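Local coordinates for ribosomal RNA processing protein 6 (Trypanosoma brucei brucei, PDB 4NLC) that probably trims RNA from the 3' end as a 3'-5' exoribonuclease of the nuclear exosome, this chain being its catalytic domain, at residues N168-H180 with L226-C240. The protein carries 1 engineered substitution. Numbering follows the deposited sequence.
Sequences NLFDTSIALQNLH and LLYVYDRLKQLLLNC
T172, a small polar side chain, acts as the knob of this helix pair, set in a hole lined by L226, V229, Y230 and L233. With chi1 at 46°, its hydroxyl is tucked over the backbone, flanked by N and C, where OG1 comes within 3.3 Å of L226 CD1 and is satisfied by a hydrogen bond with H149 ND1; the methyl CG2 lies against L233 CD1 and the CA of Y230. L233 crosses T172 nearly at right angles, and its own two methyls part: L233 CD1 lies 3.6 Å from T172 CB and also touches A175, whereas L233 CD2 meets L176 CD2 at 3.6 Å.

Two residues earlier, F170 on the edge strand 169-171 forms a T-shaped pair with Y230 of helix 226-238, centroids 5.0 Å apart and planes at 70°. Y230 presents its CD1-CE1 edge to the face of F170, and its OH is hydrogen-bonded to Q54. In the 3'-5' exonuclease domain, of the RNase H-like clan, the contact joins the edge strand of the mixed sheet and the short helix 172-178 to helix 226-238, which runs beside the latter at 31°.

Further along, L237 splits its methyls, CD1 reaching A175 CB (3.8 Å) and the rim of F170, CD2 reaching L179 CG (3.8 Å). L179, just beyond the helix, also lies across L236 CB, while a Schellman motif with H180 as its C-prime residue ends helix 172-178.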
ATOM      1  N   ASN A 168       0.029  -6.885 -17.517  1.00 25.91           N
ATOM      2  CA  ASN A 168      -1.364  -6.765 -17.942  1.00 25.98           C
ATOM      3  C   ASN A 168      -2.317  -6.470 -16.779  1.00 29.83           C
ATOM      4  O   ASN A 168      -3.262  -7.212 -16.469  1.00 28.32           O
ATOM      5  CB  ASN A 168      -1.839  -7.920 -18.810  1.00 26.99           C
ATOM      6  CG  ASN A 168      -1.492  -7.679 -20.254  1.00 47.95           C
ATOM      7  OD1 ASN A 168      -1.399  -6.530 -20.726  1.00 46.27           O
ATOM      8  ND2 ASN A 168      -1.275  -8.743 -20.983  1.00 35.88           N
ATOM      9  N   LEU A 169      -2.060  -5.315 -16.182  1.00 25.79           N
ATOM     10  CA  LEU A 169      -2.889  -4.740 -15.169  1.00 25.50           C
ATOM     11  C   LEU A 169      -4.058  -4.068 -15.880  1.00 27.80           C
ATOM     12  O   LEU A 169      -3.884  -3.470 -16.952  1.00 26.87           O
ATOM     13  CB  LEU A 169      -2.089  -3.650 -14.383  1.00 25.72           C
ATOM     14  CG  LEU A 169      -2.894  -2.730 -13.420  1.00 29.38           C
ATOM     15  CD1 LEU A 169      -3.384  -3.494 -12.219  1.00 28.50           C
ATOM     16  CD2 LEU A 169      -2.064  -1.540 -12.965  1.00 30.01           C
ATOM     17  N   PHE A 170      -5.251  -4.195 -15.293  1.00 23.53           N
ATOM     18  CA  PHE A 170      -6.418  -3.432 -15.718  1.00 22.63           C
ATOM     19  C   PHE A 170      -6.958  -2.757 -14.458  1.00 27.96           C
ATOM     20  O   PHE A 170      -7.286  -3.433 -13.487  1.00 27.52           O
ATOM     21  CB  PHE A 170      -7.488  -4.244 -16.464  1.00 22.98           C
ATOM     22  CG  PHE A 170      -8.564  -3.352 -17.058  1.00 24.55           C
ATOM     23  CD1 PHE A 170      -9.658  -2.948 -16.297  1.00 25.48           C
ATOM     24  CD2 PHE A 170      -8.480  -2.913 -18.379  1.00 26.21           C
ATOM     25  CE1 PHE A 170     -10.660  -2.147 -16.857  1.00 26.90           C
ATOM     26  CE2 PHE A 170      -9.488  -2.123 -18.936  1.00 28.27           C
ATOM     27  CZ  PHE A 170     -10.560  -1.727 -18.163  1.00 26.14           C
ATOM     28  N   ASP A 171      -6.997  -1.423 -14.464  1.00 24.97           N
ATOM     29  CA  ASP A 171      -7.458  -0.648 -13.322  1.00 23.67           C
ATOM     30  C   ASP A 171      -8.865  -0.110 -13.608  1.00 27.24           C
ATOM     31  O   ASP A 171      -9.035   0.748 -14.478  1.00 26.49           O
ATOM     32  CB  ASP A 171      -6.454   0.473 -12.999  1.00 23.91           C
ATOM     33  CG  ASP A 171      -6.711   1.207 -11.683  1.00 29.33           C
ATOM     34  OD1 ASP A 171      -7.900   1.410 -11.327  1.00 28.11           O
ATOM     35  OD2 ASP A 171      -5.739   1.656 -11.065  1.00 30.41           O
ATOM     36  N   THR A 172      -9.867  -0.633 -12.883  1.00 22.79           N
ATOM     37  CA  THR A 172     -11.276  -0.269 -13.068  1.00 22.64           C
ATOM     38  C   THR A 172     -11.577   1.194 -12.648  1.00 25.75           C
ATOM     39  O   THR A 172     -12.555   1.777 -13.126  1.00 26.80           O
ATOM     40  CB  THR A 172     -12.220  -1.290 -12.396  1.00 25.84           C
ATOM     41  OG1 THR A 172     -11.758  -1.578 -11.086  1.00 23.42           O
ATOM     42  CG2 THR A 172     -12.336  -2.572 -13.182  1.00 17.99           C
ATOM     43  N   SER A 173     -10.729   1.786 -11.793  1.00 20.88           N
ATOM     44  CA  SER A 173     -10.898   3.171 -11.396  1.00 21.31           C
ATOM     45  C   SER A 173     -10.462   4.070 -12.578  1.00 25.79           C
ATOM     46  O   SER A 173     -11.148   5.045 -12.878  1.00 24.75           O
ATOM     47  CB  SER A 173     -10.109   3.466 -10.123  1.00 25.27           C
ATOM     48  OG  SER A 173     -10.216   4.836  -9.779  1.00 35.05           O
ATOM     49  N   ILE A 174      -9.382   3.692 -13.294  1.00 23.76           N
ATOM     50  CA  ILE A 174      -8.916   4.427 -14.483  1.00 24.79           C
ATOM     51  C   ILE A 174     -10.001   4.353 -15.571  1.00 30.67           C
ATOM     52  O   ILE A 174     -10.269   5.368 -16.211  1.00 32.81           O
ATOM     53  CB  ILE A 174      -7.501   3.985 -14.973  1.00 27.55           C
ATOM     54  CG1 ILE A 174      -6.410   4.323 -13.911  1.00 27.20           C
ATOM     55  CG2 ILE A 174      -7.155   4.614 -16.343  1.00 26.35           C
ATOM     56  CD1 ILE A 174      -4.994   3.857 -14.287  1.00 23.59           C
ATOM     57  N   ALA A 175     -10.668   3.181 -15.729  1.00 26.29           N
ATOM     58  CA  ALA A 175     -11.787   3.010 -16.675  1.00 26.19           C
ATOM     59  C   ALA A 175     -12.894   4.034 -16.374  1.00 27.79           C
ATOM     60  O   ALA A 175     -13.312   4.758 -17.263  1.00 27.13           O
ATOM     61  CB  ALA A 175     -12.351   1.594 -16.576  1.00 26.74           C
ATOM     62  N   LEU A 176     -13.305   4.144 -15.101  1.00 25.29           N
ATOM     63  CA  LEU A 176     -14.363   5.084 -14.676  1.00 24.09           C
ATOM     64  C   LEU A 176     -13.961   6.554 -14.898  1.00 27.29           C
ATOM     65  O   LEU A 176     -14.764   7.314 -15.441  1.00 26.50           O
ATOM     66  CB  LEU A 176     -14.810   4.781 -13.237  1.00 23.44           C
ATOM     67  CG  LEU A 176     -15.741   3.545 -13.080  1.00 26.18           C
ATOM     68  CD1 LEU A 176     -15.819   3.062 -11.638  1.00 24.43           C
ATOM     69  CD2 LEU A 176     -17.165   3.846 -13.543  1.00 25.74           C
ATOM     70  N   GLN A 177     -12.685   6.929 -14.587  1.00 22.37           N
ATOM     71  CA  GLN A 177     -12.166   8.284 -14.838  1.00 20.69           C
ATOM     72  C   GLN A 177     -12.259   8.623 -16.349  1.00 25.68           C
ATOM     73  O   GLN A 177     -12.689   9.722 -16.717  1.00 23.87           O
ATOM     74  CB  GLN A 177     -10.693   8.376 -14.400  1.00 20.13           C
ATOM     75  CG  GLN A 177     -10.476   8.438 -12.896  1.00 30.16           C
ATOM     76  CD  GLN A 177      -8.997   8.499 -12.602  1.00 41.52           C
ATOM     77  OE1 GLN A 177      -8.304   7.484 -12.574  1.00 34.24           O
ATOM     78  NE2 GLN A 177      -8.457   9.697 -12.500  1.00 30.32           N
ATOM     79  N   ASN A 178     -11.839   7.662 -17.218  1.00 23.95           N
ATOM     80  CA  ASN A 178     -11.870   7.829 -18.676  1.00 24.40           C
ATOM     81  C   ASN A 178     -13.278   7.913 -19.267  1.00 28.64           C
ATOM     82  O   ASN A 178     -13.422   8.417 -20.362  1.00 29.28           O
ATOM     83  CB  ASN A 178     -11.042   6.749 -19.366  1.00 20.74           C
ATOM     84  CG  ASN A 178      -9.586   7.131 -19.340  1.00 37.38           C
ATOM     85  OD1 ASN A 178      -9.118   7.986 -20.098  1.00 36.42           O
ATOM     86  ND2 ASN A 178      -8.883   6.639 -18.366  1.00 23.62           N
ATOM     87  N   LEU A 179     -14.298   7.425 -18.549  1.00 26.65           N
ATOM     88  CA  LEU A 179     -15.705   7.491 -18.940  1.00 28.06           C
ATOM     89  C   LEU A 179     -16.349   8.732 -18.305  1.00 30.40           C
ATOM     90  O   LEU A 179     -17.563   8.933 -18.435  1.00 29.67           O
ATOM     91  CB  LEU A 179     -16.461   6.236 -18.465  1.00 28.82           C
ATOM     92  CG  LEU A 179     -16.182   4.934 -19.170  1.00 34.29           C
ATOM     93  CD1 LEU A 179     -16.558   3.759 -18.288  1.00 33.94           C
ATOM     94  CD2 LEU A 179     -16.883   4.874 -20.504  1.00 38.98           C
ATOM     95  N   HIS A 180     -15.514   9.571 -17.634  1.00 25.81           N
ATOM     96  CA  HIS A 180     -15.904  10.813 -16.979  1.00 26.02           C
ATOM     97  C   HIS A 180     -16.955  10.532 -15.907  1.00 32.07           C
ATOM     98  O   HIS A 180     -17.985  11.213 -15.837  1.00 31.17           O
ATOM     99  CB  HIS A 180     -16.401  11.866 -18.008  1.00 27.16           C
ATOM    100  CG  HIS A 180     -15.388  12.322 -19.010  1.00 31.45           C
ATOM    101  ND1 HIS A 180     -14.044  11.932 -18.943  1.00 33.91           N
ATOM    102  CD2 HIS A 180     -15.559  13.103 -20.102  1.00 33.95           C
ATOM    103  CE1 HIS A 180     -13.463  12.495 -19.991  1.00 33.57           C
ATOM    104  NE2 HIS A 180     -14.332  13.217 -20.708  1.00 34.06           N
ATOM    105  N   LEU A 226     -15.670  -7.356  -8.467  1.00 26.46           N
ATOM    106  CA  LEU A 226     -14.762  -6.670  -9.358  1.00 26.53           C
ATOM    107  C   LEU A 226     -14.691  -7.244 -10.776  1.00 30.20           C
ATOM    108  O   LEU A 226     -14.568  -6.464 -11.725  1.00 28.64           O
ATOM    109  CB  LEU A 226     -13.365  -6.540  -8.732  1.00 27.10           C
ATOM    110  CG  LEU A 226     -12.446  -5.424  -9.302  1.00 32.86           C
ATOM    111  CD1 LEU A 226     -13.187  -4.074  -9.412  1.00 33.01           C
ATOM    112  CD2 LEU A 226     -11.199  -5.244  -8.440  1.00 34.73           C
ATOM    113  N   LEU A 227     -14.800  -8.563 -10.954  1.00 27.51           N
ATOM    114  CA  LEU A 227     -14.768  -9.091 -12.329  1.00 27.32           C
ATOM    115  C   LEU A 227     -16.038  -8.777 -13.109  1.00 30.41           C
ATOM    116  O   LEU A 227     -15.946  -8.562 -14.304  1.00 29.48           O
ATOM    117  CB  LEU A 227     -14.428 -10.576 -12.389  1.00 27.35           C
ATOM    118  CG  LEU A 227     -13.032 -10.959 -11.913  1.00 30.09           C
ATOM    119  CD1 LEU A 227     -12.900 -12.464 -11.849  1.00 29.05           C
ATOM    120  CD2 LEU A 227     -11.954 -10.321 -12.764  1.00 27.60           C
ATOM    121  N   TYR A 228     -17.202  -8.694 -12.439  1.00 27.63           N
ATOM    122  CA  TYR A 228     -18.463  -8.289 -13.100  1.00 27.64           C
ATOM    123  C   TYR A 228     -18.355  -6.831 -13.492  1.00 30.56           C
ATOM    124  O   TYR A 228     -18.751  -6.478 -14.593  1.00 30.79           O
ATOM    125  CB  TYR A 228     -19.689  -8.495 -12.204  1.00 28.28           C
ATOM    126  CG  TYR A 228     -20.988  -7.962 -12.794  1.00 29.90           C
ATOM    127  CD1 TYR A 228     -21.631  -8.628 -13.837  1.00 32.34           C
ATOM    128  CD2 TYR A 228     -21.588  -6.812 -12.288  1.00 30.27           C
ATOM    129  CE1 TYR A 228     -22.837  -8.162 -14.365  1.00 31.86           C
ATOM    130  CE2 TYR A 228     -22.790  -6.327 -12.818  1.00 31.77           C
ATOM    131  CZ  TYR A 228     -23.414  -7.013 -13.850  1.00 38.11           C
ATOM    132  OH  TYR A 228     -24.604  -6.561 -14.360  1.00 39.56           O
ATOM    133  N   VAL A 229     -17.832  -5.986 -12.582  1.00 27.96           N
ATOM    134  CA  VAL A 229     -17.612  -4.542 -12.786  1.00 27.66           C
ATOM    135  C   VAL A 229     -16.702  -4.375 -14.002  1.00 29.50           C
ATOM    136  O   VAL A 229     -16.996  -3.582 -14.898  1.00 28.63           O
ATOM    137  CB  VAL A 229     -17.045  -3.872 -11.488  1.00 31.09           C
ATOM    138  CG1 VAL A 229     -16.385  -2.523 -11.773  1.00 30.43           C
ATOM    139  CG2 VAL A 229     -18.146  -3.720 -10.438  1.00 31.41           C
ATOM    140  N   TYR A 230     -15.633  -5.185 -14.054  1.00 26.71           N
ATOM    141  CA  TYR A 230     -14.673  -5.225 -15.156  1.00 26.28           C
ATOM    142  C   TYR A 230     -15.405  -5.475 -16.512  1.00 29.47           C
ATOM    143  O   TYR A 230     -15.205  -4.720 -17.457  1.00 29.10           O
ATOM    144  CB  TYR A 230     -13.606  -6.314 -14.870  1.00 27.11           C
ATOM    145  CG  TYR A 230     -12.713  -6.654 -16.042  1.00 29.70           C
ATOM    146  CD1 TYR A 230     -11.845  -5.703 -16.584  1.00 31.60           C
ATOM    147  CD2 TYR A 230     -12.664  -7.948 -16.554  1.00 31.56           C
ATOM    148  CE1 TYR A 230     -10.968  -6.026 -17.620  1.00 33.02           C
ATOM    149  CE2 TYR A 230     -11.785  -8.287 -17.589  1.00 32.97           C
ATOM    150  CZ  TYR A 230     -10.943  -7.318 -18.123  1.00 37.54           C
ATOM    151  OH  TYR A 230     -10.118  -7.612 -19.179  1.00 35.50           O
ATOM    152  N   ASP A 231     -16.272  -6.506 -16.573  1.00 26.88           N
ATOM    153  CA  ASP A 231     -17.071  -6.860 -17.757  1.00 27.95           C
ATOM    154  C   ASP A 231     -17.971  -5.676 -18.191  1.00 32.76           C
ATOM    155  O   ASP A 231     -17.969  -5.294 -19.357  1.00 33.58           O
ATOM    156  CB  ASP A 231     -17.949  -8.090 -17.464  1.00 29.54           C
ATOM    157  CG  ASP A 231     -17.251  -9.419 -17.284  1.00 34.64           C
ATOM    158  OD1 ASP A 231     -16.059  -9.517 -17.627  1.00 34.61           O
ATOM    159  OD2 ASP A 231     -17.911 -10.374 -16.845  1.00 36.56           O
ATOM    160  N   ARG A 232     -18.669  -5.056 -17.235  1.00 29.53           N
ATOM    161  CA  ARG A 232     -19.544  -3.903 -17.485  1.00 29.47           C
ATOM    162  C   ARG A 232     -18.796  -2.649 -17.989  1.00 31.51           C
ATOM    163  O   ARG A 232     -19.275  -1.979 -18.916  1.00 30.18           O
ATOM    164  CB  ARG A 232     -20.384  -3.597 -16.240  1.00 29.71           C
ATOM    165  CG  ARG A 232     -21.461  -4.669 -15.927  1.00 35.43           C
ATOM    166  CD  ARG A 232     -22.670  -4.677 -16.860  1.00 36.73           C
ATOM    167  NE  ARG A 232     -23.374  -3.386 -16.895  1.00 33.89           N
ATOM    168  CZ  ARG A 232     -24.292  -2.989 -16.017  1.00 46.32           C
ATOM    169  NH1 ARG A 232     -24.657  -3.787 -15.016  1.00 35.65           N
ATOM    170  NH2 ARG A 232     -24.853  -1.794 -16.133  1.00 38.73           N
ATOM    171  N   LEU A 233     -17.607  -2.350 -17.405  1.00 28.83           N
ATOM    172  CA  LEU A 233     -16.781  -1.213 -17.850  1.00 28.29           C
ATOM    173  C   LEU A 233     -16.202  -1.453 -19.248  1.00 34.48           C
ATOM    174  O   LEU A 233     -16.118  -0.512 -20.036  1.00 33.90           O
ATOM    175  CB  LEU A 233     -15.676  -0.893 -16.847  1.00 27.28           C
ATOM    176  CG  LEU A 233     -16.155  -0.337 -15.507  1.00 30.88           C
ATOM    177  CD1 LEU A 233     -15.015  -0.294 -14.503  1.00 29.16           C
ATOM    178  CD2 LEU A 233     -16.771   1.027 -15.679  1.00 31.82           C
ATOM    179  N   LYS A 234     -15.836  -2.719 -19.565  1.00 32.77           N
ATOM    180  CA  LYS A 234     -15.353  -3.102 -20.903  1.00 33.51           C
ATOM    181  C   LYS A 234     -16.396  -2.792 -21.961  1.00 36.10           C
ATOM    182  O   LYS A 234     -16.051  -2.202 -22.977  1.00 34.99           O
ATOM    183  CB  LYS A 234     -14.998  -4.600 -20.975  1.00 34.66           C
ATOM    184  CG  LYS A 234     -13.572  -4.886 -20.552  1.00 41.02           C
ATOM    185  CD  LYS A 234     -13.310  -6.361 -20.286  1.00 48.92           C
ATOM    186  CE  LYS A 234     -13.599  -7.306 -21.423  1.00 49.09           C
ATOM    187  NZ  LYS A 234     -12.895  -8.610 -21.249  1.00 44.45           N
ATOM    188  N   GLN A 235     -17.669  -3.145 -21.708  1.00 34.14           N
ATOM    189  CA  GLN A 235     -18.784  -2.875 -22.645  1.00 35.54           C
ATOM    190  C   GLN A 235     -19.000  -1.375 -22.845  1.00 39.17           C
ATOM    191  O   GLN A 235     -19.180  -0.947 -23.976  1.00 40.01           O
ATOM    192  CB  GLN A 235     -20.084  -3.545 -22.186  1.00 37.09           C
ATOM    193  CG  GLN A 235     -19.966  -5.058 -22.071  1.00 43.81           C
ATOM    194  CD  GLN A 235     -21.161  -5.680 -21.397  1.00 53.53           C
ATOM    195  OE1 GLN A 235     -21.855  -5.064 -20.588  1.00 48.49           O
ATOM    196  NE2 GLN A 235     -21.396  -6.938 -21.685  1.00 42.95           N
ATOM    197  N   LEU A 236     -18.941  -0.580 -21.759  1.00 34.44           N
ATOM    198  CA  LEU A 236     -19.084   0.877 -21.812  1.00 33.29           C
ATOM    199  C   LEU A 236     -17.922   1.537 -22.558  1.00 33.85           C
ATOM    200  O   LEU A 236     -18.138   2.504 -23.272  1.00 34.19           O
ATOM    201  CB  LEU A 236     -19.188   1.470 -20.396  1.00 33.31           C
ATOM    202  CG  LEU A 236     -20.537   1.324 -19.702  1.00 39.17           C
ATOM    203  CD1 LEU A 236     -20.408   1.599 -18.205  1.00 37.90           C
ATOM    204  CD2 LEU A 236     -21.602   2.241 -20.344  1.00 40.64           C
ATOM    205  N   LEU A 237     -16.704   1.034 -22.385  1.00 28.31           N
ATOM    206  CA  LEU A 237     -15.538   1.590 -23.064  1.00 29.17           C
ATOM    207  C   LEU A 237     -15.555   1.308 -24.571  1.00 38.52           C
ATOM    208  O   LEU A 237     -15.141   2.162 -25.350  1.00 40.01           O
ATOM    209  CB  LEU A 237     -14.232   1.089 -22.419  1.00 27.59           C
ATOM    210  CG  LEU A 237     -13.913   1.689 -21.041  1.00 29.95           C
ATOM    211  CD1 LEU A 237     -12.882   0.831 -20.278  1.00 27.74           C
ATOM    212  CD2 LEU A 237     -13.531   3.178 -21.158  1.00 30.24           C
ATOM    213  N   LEU A 238     -16.051   0.128 -24.979  1.00 36.48           N
ATOM    214  CA  LEU A 238     -16.172  -0.244 -26.389  1.00 37.94           C
ATOM    215  C   LEU A 238     -17.373   0.468 -27.033  1.00 46.56           C
ATOM    216  O   LEU A 238     -17.396   0.632 -28.250  1.00 47.35           O
ATOM    217  CB  LEU A 238     -16.269  -1.769 -26.566  1.00 37.97           C
ATOM    218  CG  LEU A 238     -15.012  -2.582 -26.230  1.00 40.94           C
ATOM    219  CD1 LEU A 238     -15.374  -3.980 -25.865  1.00 41.00           C
ATOM    220  CD2 LEU A 238     -13.993  -2.553 -27.359  1.00 42.45           C
ATOM    221  N   ASN A 239     -18.339   0.934 -26.205  1.00 45.69           N
ATOM    222  CA  ASN A 239     -19.532   1.691 -26.614  1.00 46.66           C
ATOM    223  C   ASN A 239     -19.258   3.179 -26.886  1.00 51.72           C
ATOM    224  O   ASN A 239     -20.134   3.858 -27.420  1.00 53.15           O
ATOM    225  CB  ASN A 239     -20.655   1.544 -25.577  1.00 48.39           C
ATOM    226  CG  ASN A 239     -21.491   0.276 -25.670  1.00 75.31           C
ATOM    227  OD1 ASN A 239     -22.455   0.095 -24.909  1.00 71.98           O
ATOM    228  ND2 ASN A 239     -21.137  -0.648 -26.566  1.00 64.50           N
ATOM    229  N   CYS A 240     -18.065   3.694 -26.522  1.00 47.62           N
ATOM    230  CA  CYS A 240     -17.681   5.085 -26.785  1.00 69.95           C
ATOM    231  C   CYS A 240     -17.330   5.270 -28.264  1.00109.20           C
ATOM    232  O   CYS A 240     -16.520   4.516 -28.813  1.00 73.49           O
ATOM    233  CB  CYS A 240     -16.526   5.509 -25.886  1.00 69.16           C
ATOM    234  SG  CYS A 240     -17.014   5.896 -24.191  1.00 72.30           S
TER